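Local coordinates for pirin family protein (Acinetobacter baumannii, PDB 6D0P), which is a metal-dependent, pirin-type bicupin protein that probably acts as a quercetin 2,3-dioxygenase, opening the flavonol with molecular oxygen, at residues Phe69-Val80 with Leu122-Leu132. Residues are numbered along the deposited sequence; the frame is centred on the assembly and turned at random.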
loop_
_atom_site.group_PDB
_atom_site.type_symbol
_atom_site.label_atom_id
_atom_site.label_comp_id
_atom_site.label_asym_id
_atom_site.label_seq_id
_atom_site.Cartn_x
_atom_site.Cartn_y
_atom_site.Cartn_z
ATOM N N PHE A 69 -2.491 -12.892 -1.968
ATOM C CA PHE A 69 -2.848 -11.540 -1.583
ATOM C C PHE A 69 -2.603 -10.601 -2.760
ATOM O O PHE A 69 -2.330 -11.054 -3.892
ATOM C CB PHE A 69 -2.059 -11.147 -0.323
ATOM C CG PHE A 69 -0.576 -11.179 -0.522
ATOM C CD1 PHE A 69 0.123 -12.371 -0.445
ATOM C CD2 PHE A 69 0.120 -10.019 -0.792
ATOM C CE1 PHE A 69 1.495 -12.398 -0.636
ATOM C CE2 PHE A 69 1.494 -10.053 -0.988
ATOM C CZ PHE A 69 2.171 -11.239 -0.920
ATOM N N GLU A 70 -2.758 -9.307 -2.500
ATOM C CA GLU A 70 -2.584 -8.289 -3.519
ATOM C C GLU A 70 -1.466 -7.330 -3.119
ATOM O O GLU A 70 -1.256 -7.100 -1.926
ATOM C CB GLU A 70 -3.862 -7.475 -3.698
ATOM C CG GLU A 70 -5.100 -8.316 -3.866
ATOM C CD GLU A 70 -6.324 -7.527 -4.292
ATOM O OE1 GLU A 70 -6.846 -6.738 -3.461
ATOM O OE2 GLU A 70 -6.719 -7.664 -5.462
ATOM N N THR A 71 -0.739 -6.799 -4.110
ATOM C CA THR A 71 0.270 -5.767 -3.852
ATOM C C THR A 71 -0.166 -4.511 -4.586
ATOM O O THR A 71 -0.580 -4.557 -5.770
ATOM C CB THR A 71 1.711 -6.170 -4.229
ATOM O OG1 THR A 71 1.810 -6.320 -5.648
ATOM C CG2 THR A 71 2.139 -7.457 -3.559
ATOM N N VAL A 72 -0.124 -3.397 -3.881
ATOM C CA VAL A 72 -0.513 -2.128 -4.445
ATOM C C VAL A 72 0.723 -1.242 -4.463
ATOM O O VAL A 72 1.294 -0.964 -3.397
ATOM C CB VAL A 72 -1.646 -1.472 -3.649
ATOM C CG1 VAL A 72 -2.106 -0.183 -4.310
ATOM C CG2 VAL A 72 -2.813 -2.432 -3.439
ATOM N N THR A 73 1.134 -0.813 -5.648
ATOM C CA THR A 73 2.303 0.044 -5.774
ATOM C C THR A 73 1.830 1.433 -6.207
ATOM O O THR A 73 1.130 1.572 -7.229
ATOM C CB THR A 73 3.319 -0.566 -6.747
ATOM O OG1 THR A 73 3.646 -1.882 -6.288
ATOM C CG2 THR A 73 4.589 0.243 -6.869
ATOM N N ILE A 74 2.199 2.434 -5.427
ATOM C CA ILE A 74 1.791 3.811 -5.640
ATOM C C ILE A 74 3.057 4.631 -5.883
ATOM O O ILE A 74 3.875 4.757 -4.984
ATOM C CB ILE A 74 1.015 4.318 -4.405
ATOM C CG1 ILE A 74 -0.158 3.408 -4.026
ATOM C CG2 ILE A 74 0.572 5.772 -4.584
ATOM C CD1 ILE A 74 -0.787 3.770 -2.673
ATOM N N ALA A 75 3.230 5.178 -7.091
ATOM C CA ALA A 75 4.450 5.927 -7.429
ATOM C C ALA A 75 4.239 7.416 -7.112
ATOM O O ALA A 75 3.323 8.019 -7.648
ATOM C CB ALA A 75 4.794 5.733 -8.893
ATOM N N TYR A 76 5.106 8.000 -6.290
ATOM C CA TYR A 76 5.025 9.439 -5.950
ATOM C C TYR A 76 6.088 10.241 -6.719
ATOM O O TYR A 76 5.813 11.342 -7.212
ATOM C CB TYR A 76 5.131 9.644 -4.436
ATOM C CG TYR A 76 3.931 9.143 -3.667
ATOM C CD1 TYR A 76 2.668 9.678 -3.889
ATOM C CD2 TYR A 76 4.047 8.163 -2.704
ATOM C CE1 TYR A 76 1.554 9.230 -3.191
ATOM C CE2 TYR A 76 2.946 7.704 -1.998
ATOM C CZ TYR A 76 1.700 8.252 -2.223
ATOM O OH TYR A 76 0.621 7.792 -1.527
ATOM N N GLN A 77 7.308 9.723 -6.782
ATOM C CA GLN A 77 8.395 10.367 -7.525
ATOM C C GLN A 77 9.162 9.246 -8.221
ATOM O O GLN A 77 9.410 8.191 -7.627
ATOM C CB GLN A 77 9.334 11.175 -6.632
ATOM C CG GLN A 77 8.660 12.309 -5.871
ATOM C CD GLN A 77 9.655 13.233 -5.210
ATOM O OE1 GLN A 77 10.411 13.945 -5.878
ATOM N NE2 GLN A 77 9.654 13.243 -3.889
ATOM N N GLY A 78 9.508 9.460 -9.474
ATOM C CA GLY A 78 10.144 8.374 -10.218
ATOM C C GLY A 78 9.112 7.390 -10.761
ATOM O O GLY A 78 7.895 7.637 -10.688
ATOM N N GLU A 79 9.585 6.253 -11.285
ATOM C CA GLU A 79 8.723 5.308 -11.997
ATOM C C GLU A 79 9.203 3.880 -11.758
ATOM O O GLU A 79 10.393 3.660 -11.636
ATOM C CB GLU A 79 8.791 5.506 -13.512
ATOM C CG GLU A 79 8.510 6.905 -14.014
ATOM C CD GLU A 79 8.399 7.014 -15.535
ATOM O OE1 GLU A 79 8.950 6.116 -16.267
ATOM O OE2 GLU A 79 7.775 8.021 -16.010
ATOM N N VAL A 80 8.265 2.926 -11.762
ATOM C CA VAL A 80 8.569 1.515 -11.558
ATOM C C VAL A 80 8.041 0.712 -12.746
ATOM O O VAL A 80 6.885 0.878 -13.149
ATOM C CB VAL A 80 7.961 1.016 -10.235
ATOM C CG1 VAL A 80 8.059 -0.498 -10.064
ATOM C CG2 VAL A 80 8.570 1.722 -9.037
ATOM N N LEU A 122 14.932 11.882 -7.559
ATOM C CA LEU A 122 14.348 11.336 -6.344
ATOM C C LEU A 122 13.330 10.255 -6.703
ATOM O O LEU A 122 12.546 10.382 -7.637
ATOM C CB LEU A 122 13.665 12.440 -5.525
ATOM C CG LEU A 122 14.577 13.531 -4.967
ATOM C CD1 LEU A 122 13.763 14.657 -4.347
ATOM C CD2 LEU A 122 15.556 12.953 -3.959
ATOM N N PHE A 123 13.356 9.211 -5.909
ATOM C CA PHE A 123 12.461 8.099 -6.032
ATOM C C PHE A 123 11.625 8.057 -4.756
ATOM O O PHE A 123 12.184 8.118 -3.665
ATOM C CB PHE A 123 13.262 6.807 -6.212
ATOM C CG PHE A 123 12.429 5.569 -6.404
ATOM C CD1 PHE A 123 11.870 5.276 -7.642
ATOM C CD2 PHE A 123 12.218 4.689 -5.360
ATOM C CE1 PHE A 123 11.122 4.127 -7.836
ATOM C CE2 PHE A 123 11.472 3.537 -5.552
ATOM C CZ PHE A 123 10.918 3.259 -6.786
ATOM N N GLU A 124 10.313 7.950 -4.881
ATOM C CA GLU A 124 9.449 7.894 -3.711
ATOM C C GLU A 124 8.238 7.044 -4.079
ATOM O O GLU A 124 7.607 7.293 -5.108
ATOM C CB GLU A 124 9.025 9.304 -3.280
ATOM C CG GLU A 124 8.141 9.321 -2.028
ATOM C CD GLU A 124 7.572 10.690 -1.669
ATOM O OE1 GLU A 124 7.565 11.576 -2.572
ATOM O OE2 GLU A 124 7.116 10.861 -0.490
HETATM N N MSE A 125 7.936 6.043 -3.259
HETATM C CA MSE A 125 6.793 5.177 -3.529
HETATM C C MSE A 125 6.326 4.511 -2.282
HETATM O O MSE A 125 7.002 4.550 -1.270
HETATM C CB MSE A 125 7.126 4.128 -4.609
HETATM C CG MSE A 125 8.120 3.060 -4.191
HETATM SE SE MSE A 125 7.867 1.374 -5.224
HETATM C CE MSE A 125 7.344 0.362 -3.625
ATOM N N VAL A 126 5.131 3.937 -2.358
ATOM C CA VAL A 126 4.557 3.111 -1.295
ATOM C C VAL A 126 4.167 1.760 -1.909
ATOM O O VAL A 126 3.628 1.718 -3.063
ATOM C CB VAL A 126 3.324 3.769 -0.638
ATOM C CG1 VAL A 126 2.444 2.745 0.076
ATOM C CG2 VAL A 126 3.742 4.869 0.323
ATOM N N GLN A 127 4.494 0.681 -1.209
ATOM C CA GLN A 127 3.957 -0.639 -1.552
ATOM C C GLN A 127 3.141 -1.144 -0.355
ATOM O O GLN A 127 3.629 -1.206 0.791
ATOM C CB GLN A 127 4.996 -1.674 -2.005
ATOM C CG GLN A 127 4.316 -2.999 -2.403
ATOM C CD GLN A 127 5.165 -3.968 -3.198
ATOM O OE1 GLN A 127 5.543 -5.040 -2.698
ATOM N NE2 GLN A 127 5.483 -3.593 -4.441
ATOM N N LEU A 128 1.877 -1.439 -0.636
ATOM C CA LEU A 128 0.918 -1.915 0.330
ATOM C C LEU A 128 0.463 -3.327 -0.052
ATOM O O LEU A 128 0.073 -3.571 -1.210
ATOM C CB LEU A 128 -0.274 -0.950 0.310
ATOM C CG LEU A 128 -1.512 -1.375 1.101
ATOM C CD1 LEU A 128 -1.261 -1.246 2.585
ATOM C CD2 LEU A 128 -2.715 -0.524 0.729
ATOM N N TRP A 129 0.517 -4.256 0.880
ATOM C CA TRP A 129 -0.024 -5.576 0.658
ATOM C C TRP A 129 -1.421 -5.627 1.291
ATOM O O TRP A 129 -1.570 -5.228 2.446
ATOM C CB TRP A 129 0.861 -6.635 1.280
ATOM C CG TRP A 129 2.207 -6.816 0.657
ATOM C CD1 TRP A 129 2.843 -6.020 -0.260
ATOM C CD2 TRP A 129 3.139 -7.848 1.008
ATOM N NE1 TRP A 129 4.073 -6.540 -0.552
ATOM C CE2 TRP A 129 4.286 -7.659 0.211
ATOM C CE3 TRP A 129 3.078 -8.958 1.859
ATOM C CZ2 TRP A 129 5.381 -8.517 0.286
ATOM C CZ3 TRP A 129 4.156 -9.816 1.922
ATOM C CH2 TRP A 129 5.299 -9.583 1.161
ATOM N N VAL A 130 -2.382 -6.126 0.548
ATOM C CA VAL A 130 -3.762 -6.277 0.977
ATOM C C VAL A 130 -4.127 -7.760 0.929
ATOM O O VAL A 130 -3.950 -8.440 -0.111
ATOM C CB VAL A 130 -4.720 -5.463 0.099
ATOM C CG1 VAL A 130 -6.160 -5.571 0.580
ATOM C CG2 VAL A 130 -4.294 -4.002 0.019
ATOM N N ASN A 131 -4.718 -8.239 2.007
ATOM C CA ASN A 131 -5.078 -9.632 2.100
ATOM C C ASN A 131 -6.369 -9.900 1.324
ATOM O O ASN A 131 -7.161 -9.013 1.074
ATOM C CB ASN A 131 -5.228 -10.078 3.559
ATOM C CG ASN A 131 -4.931 -11.552 3.777
ATOM O OD1 ASN A 131 -4.658 -12.294 2.823
ATOM N ND2 ASN A 131 -4.930 -11.979 5.045
ATOM N N LEU A 132 -6.522 -11.143 0.916
ATOM C CA LEU A 132 -7.740 -11.626 0.272
ATOM C C LEU A 132 -8.535 -12.543 1.213
ATOM O O LEU A 132 -7.959 -13.314 2.000
ATOM C CB LEU A 132 -7.336 -12.404 -0.982
ATOM C CG LEU A 132 -6.767 -11.562 -2.127
ATOM C CD1 LEU A 132 -6.126 -12.436 -3.189
ATOM C CD2 LEU A 132 -7.851 -10.692 -2.720
#
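Trp129 carries Phe69 and Thr71 on one face of its indole. Phe69 CE2 sits 3.4 Å from Trp129 CD2, and the two six-membered rings are tilted by 31°. Thr71 CG2 makes a CH-pi contact with the five-membered ring of Trp129, 4.0 Å from its centroid. At the indole edge, Trp129 NE1 donates in the ring plane to Gln127 OE1 (3.0 Å). Gln127 NE2 reaches Thr73 OG1 at 3.1 Å in a bent bond of 140°; it also bonds Glu110, a manganese ligand. Together these bonds hold the Gln127 amide in its orientation. Gln127 CG lies opposite its backbone N and the chain runs extended, which carries the amide out to them. Val80 CG2 meets the edge of the Phe123 ring.

Phe69, Thr71, Thr73, Met125, Gln127 and Trp129 share one sheet face; Val72, Ile74, Val126, Leu128 and Val130 lie on the other. There Val126 CG2 meets the edge of Tyr76. Antiparallel backbone bonds join the strands from Glu70-Val130 to Ile74-Val126. Then the register slips by one: Glu124 O accepts from both Tyr76 N and Gln77 N. Beside this slip, Gln77 NE2 bonds Glu124 OE1 at 3.0 Å, nearly straight at 171°, from above the carboxylate plane. Glu124 OE2 is held by Tyr46 and Lys247.

The double acceptor marks a classic beta bulge, where 69-80 turns out of the sheet. The pair belongs to the N-terminal cupin barrel of a pirin, with Gln127 in the second shell of its manganese site.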